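Local coordinates for SusD superfamily protein (Parabacteroides distasonis, PDB 3OTN) that probably binds nutrients, most likely carbohydrates, at the cell surface as an outer-membrane protein of the SusD family, at residues Y307-Y312 against M329-Y334. Numbering follows the deposited sequence.
Sequences YFFTNY and MDLNGY. With EDO (1,2-ethanediol), chain O.
Leu331 lies across from Thr310 and carries its side chain from the Thr310 carbonyl to the Phe309 ring. CB packs 3.4 Å from Thr310 O, the same oxygen that accepts a hydrogen bond from Leu331 N (2.9 Å). CG, anti to the carbonyl carbon (chi1 -54°), lies against the Thr310 carbonyl and the CA of Asn311. From there CD1 extends over one face of the Phe309 ring in a CH-pi contact, 4.0 Å from the centroid and nearest to CE2; Phe340 meets the same ring edge-to-face. The backbones form an antiparallel ladder, with Tyr312 and Met329, a selenomethionine, as a hydrogen-bonded pair joined by reciprocal N-H to O bonds, and Asn311 with Asp330 as the non-hydrogen-bonded pair beside it. In this three-stranded sheet, 308-312 is the central strand, flanked by 329-331 and 334-336. Where the chain turns at Asn332 and Gly333, Asp330 OD1 accepts from Asn332 N at 2.8 Å, forming an Asx turn. Beyond it, Thr310 CG2 approaches the Tyr334 ring obliquely, 3.6 Å from CD1. On the Asn311 and Asp330 face, Asn311 ND2 donates almost straight (177°) to O1 of an ethanediol, probably from the crystallisation liquor; Thr310 OG1 accepts from that O1 and is also hydrogen-bonded to Glu304 OE1.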
ATOM      1  N   TYR A 307      16.927   0.234   7.043  1.00 20.78           N
ATOM      2  CA  TYR A 307      15.664   0.934   6.834  1.00 19.25           C
ATOM      3  C   TYR A 307      15.753   2.425   7.118  1.00 22.76           C
ATOM      4  O   TYR A 307      14.943   3.213   6.591  1.00 23.43           O
ATOM      5  CB  TYR A 307      14.580   0.295   7.686  1.00 21.27           C
ATOM      6  CG  TYR A 307      13.886  -0.916   7.107  1.00 20.25           C
ATOM      7  CD1 TYR A 307      14.307  -1.545   5.928  1.00 25.30           C
ATOM      8  CD2 TYR A 307      12.780  -1.448   7.760  1.00 19.05           C
ATOM      9  CE1 TYR A 307      13.605  -2.622   5.395  1.00 21.82           C
ATOM     10  CE2 TYR A 307      12.060  -2.525   7.218  1.00 22.84           C
ATOM     11  CZ  TYR A 307      12.491  -3.119   6.053  1.00 22.77           C
ATOM     12  OH  TYR A 307      11.817  -4.204   5.536  1.00 19.15           O
ATOM     13  N   PHE A 308      16.719   2.812   7.955  1.00 18.18           N
ATOM     14  CA  PHE A 308      16.877   4.195   8.383  1.00 19.08           C
ATOM     15  C   PHE A 308      18.302   4.667   8.170  1.00 20.32           C
ATOM     16  O   PHE A 308      19.239   3.848   8.092  1.00 22.84           O
ATOM     17  CB  PHE A 308      16.464   4.353   9.869  1.00 18.83           C
ATOM     18  CG  PHE A 308      15.094   3.817  10.153  1.00 20.42           C
ATOM     19  CD1 PHE A 308      13.979   4.435   9.616  1.00 20.28           C
ATOM     20  CD2 PHE A 308      14.928   2.620  10.866  1.00 23.77           C
ATOM     21  CE1 PHE A 308      12.704   3.908   9.846  1.00 22.67           C
ATOM     22  CE2 PHE A 308      13.679   2.077  11.067  1.00 21.65           C
ATOM     23  CZ  PHE A 308      12.560   2.718  10.574  1.00 18.57           C
ATOM     24  N   PHE A 309      18.460   5.983   8.083  1.00 22.12           N
ATOM     25  CA  PHE A 309      19.782   6.628   8.053  1.00 22.50           C
ATOM     26  C   PHE A 309      19.790   7.926   8.834  1.00 23.28           C
ATOM     27  O   PHE A 309      18.743   8.489   9.145  1.00 25.66           O
ATOM     28  CB  PHE A 309      20.366   6.760   6.632  1.00 23.72           C
ATOM     29  CG  PHE A 309      19.754   7.832   5.748  1.00 23.18           C
ATOM     30  CD1 PHE A 309      18.388   7.904   5.507  1.00 23.10           C
ATOM     31  CD2 PHE A 309      20.595   8.714   5.042  1.00 26.71           C
ATOM     32  CE1 PHE A 309      17.844   8.862   4.616  1.00 23.22           C
ATOM     33  CE2 PHE A 309      20.062   9.679   4.161  1.00 27.92           C
ATOM     34  CZ  PHE A 309      18.691   9.751   3.942  1.00 20.32           C
ATOM     35  N   THR A 310      20.994   8.332   9.228  1.00 24.35           N
ATOM     36  CA  THR A 310      21.216   9.474  10.131  1.00 24.21           C
ATOM     37  C   THR A 310      22.378  10.365   9.683  1.00 24.57           C
ATOM     38  O   THR A 310      22.609  11.413  10.273  1.00 25.60           O
ATOM     39  CB  THR A 310      21.561   8.969  11.547  1.00 25.02           C
ATOM     40  OG1 THR A 310      22.764   8.206  11.479  1.00 22.66           O
ATOM     41  CG2 THR A 310      20.470   8.102  12.128  1.00 24.36           C
ATOM     42  N   ASN A 311      23.146   9.929   8.685  1.00 23.91           N
ATOM     43  CA  ASN A 311      24.163  10.748   8.082  1.00 22.59           C
ATOM     44  C   ASN A 311      24.293  10.441   6.574  1.00 23.21           C
ATOM     45  O   ASN A 311      23.892   9.368   6.097  1.00 24.99           O
ATOM     46  CB  ASN A 311      25.501  10.547   8.821  1.00 25.26           C
ATOM     47  CG  ASN A 311      26.104   9.167   8.579  1.00 27.84           C
ATOM     48  OD1 ASN A 311      26.435   8.817   7.455  1.00 27.19           O
ATOM     49  ND2 ASN A 311      26.258   8.391   9.641  1.00 25.93           N
ATOM     50  N   TYR A 312      24.844  11.393   5.838  1.00 24.44           N
ATOM     51  CA  TYR A 312      25.116  11.222   4.403  1.00 27.45           C
ATOM     52  C   TYR A 312      26.201  12.222   4.034  1.00 29.18           C
ATOM     53  O   TYR A 312      26.980  12.608   4.901  1.00 34.89           O
ATOM     54  CB  TYR A 312      23.823  11.323   3.547  1.00 23.89           C
ATOM     55  CG  TYR A 312      23.890  10.502   2.275  1.00 25.31           C
ATOM     56  CD1 TYR A 312      23.857   9.112   2.310  1.00 24.22           C
ATOM     57  CD2 TYR A 312      24.019  11.121   1.020  1.00 25.34           C
ATOM     58  CE1 TYR A 312      23.970   8.338   1.122  1.00 25.21           C
ATOM     59  CE2 TYR A 312      24.128  10.357  -0.156  1.00 26.26           C
ATOM     60  CZ  TYR A 312      24.092   8.976  -0.093  1.00 26.00           C
ATOM     61  OH  TYR A 312      24.205   8.262  -1.255  1.00 23.08           O
HETATM   62  N   MSE A 329      27.943  14.708   6.526  1.00 31.41           N
HETATM   63  CA  MSE A 329      26.862  15.511   7.085  1.00 28.52           C
HETATM   64  C   MSE A 329      26.057  14.626   8.036  1.00 29.53           C
HETATM   65  O   MSE A 329      25.460  13.600   7.626  1.00 26.57           O
HETATM   66  CB  MSE A 329      25.901  15.996   6.007  1.00 26.81           C
HETATM   67  CG  MSE A 329      26.276  17.307   5.303  1.00 38.26           C
HETATM   68 SE   MSE A 329      24.959  17.647   3.892  0.75 43.33          SE
HETATM   69  CE  MSE A 329      23.442  17.653   5.098  1.00 25.67           C
ATOM     70  N   ASP A 330      26.027  15.052   9.291  1.00 29.33           N
ATOM     71  CA  ASP A 330      25.131  14.521  10.282  1.00 28.48           C
ATOM     72  C   ASP A 330      23.749  15.090   9.951  1.00 28.83           C
ATOM     73  O   ASP A 330      23.584  16.298   9.876  1.00 33.69           O
ATOM     74  CB  ASP A 330      25.615  14.974  11.675  1.00 29.50           C
ATOM     75  CG  ASP A 330      24.926  14.248  12.803  1.00 32.48           C
ATOM     76  OD1 ASP A 330      23.748  13.854  12.648  1.00 27.93           O
ATOM     77  OD2 ASP A 330      25.580  14.097  13.863  1.00 36.14           O
ATOM     78  N   LEU A 331      22.750  14.238   9.768  1.00 26.93           N
ATOM     79  CA  LEU A 331      21.381  14.719   9.489  1.00 27.59           C
ATOM     80  C   LEU A 331      20.602  15.062  10.762  1.00 27.41           C
ATOM     81  O   LEU A 331      19.474  15.566  10.687  1.00 30.53           O
ATOM     82  CB  LEU A 331      20.613  13.681   8.674  1.00 25.95           C
ATOM     83  CG  LEU A 331      21.284  13.229   7.375  1.00 26.96           C
ATOM     84  CD1 LEU A 331      20.470  12.068   6.759  1.00 23.06           C
ATOM     85  CD2 LEU A 331      21.449  14.401   6.430  1.00 30.28           C
ATOM     86  N   ASN A 332      21.188  14.767  11.912  1.00 29.49           N
ATOM     87  CA  ASN A 332      20.634  15.123  13.227  1.00 33.42           C
ATOM     88  C   ASN A 332      19.227  14.554  13.445  1.00 34.23           C
ATOM     89  O   ASN A 332      18.352  15.227  13.969  1.00 34.62           O
ATOM     90  CB  ASN A 332      20.624  16.657  13.445  1.00 32.13           C
ATOM     91  CG  ASN A 332      21.983  17.285  13.265  1.00 38.59           C
ATOM     92  OD1 ASN A 332      22.134  18.224  12.479  1.00 43.78           O
ATOM     93  ND2 ASN A 332      22.992  16.776  13.993  1.00 36.08           N
ATOM     94  N   GLY A 333      19.031  13.302  13.062  1.00 33.05           N
ATOM     95  CA  GLY A 333      17.735  12.635  13.245  1.00 30.09           C
ATOM     96  C   GLY A 333      17.669  11.375  12.429  1.00 27.28           C
ATOM     97  O   GLY A 333      18.541  11.131  11.597  1.00 26.52           O
ATOM     98  N   TYR A 334      16.626  10.583  12.645  1.00 23.83           N
ATOM     99  CA  TYR A 334      16.382   9.423  11.794  1.00 23.98           C
ATOM    100  C   TYR A 334      15.589   9.817  10.548  1.00 23.26           C
ATOM    101  O   TYR A 334      14.630  10.583  10.613  1.00 20.96           O
ATOM    102  CB  TYR A 334      15.612   8.341  12.544  1.00 23.39           C
ATOM    103  CG  TYR A 334      16.269   7.876  13.838  1.00 25.95           C
ATOM    104  CD1 TYR A 334      17.473   7.182  13.821  1.00 26.73           C
ATOM    105  CD2 TYR A 334      15.626   8.053  15.069  1.00 28.89           C
ATOM    106  CE1 TYR A 334      18.059   6.718  15.013  1.00 25.52           C
ATOM    107  CE2 TYR A 334      16.198   7.608  16.256  1.00 31.57           C
ATOM    108  CZ  TYR A 334      17.405   6.928  16.226  1.00 31.78           C
ATOM    109  OH  TYR A 334      17.939   6.483  17.430  1.00 40.31           O
TER
HETATM  110  C1  EDO O 627      25.626  10.584  12.884  1.00 41.06           C
HETATM  111  O1  EDO O 627      25.546   9.328  12.218  1.00 36.83           O
HETATM  112  C2  EDO O 627      25.272  10.396  14.362  1.00 49.45           C
HETATM  113  O2  EDO O 627      23.872  10.162  14.486  1.00 48.95           O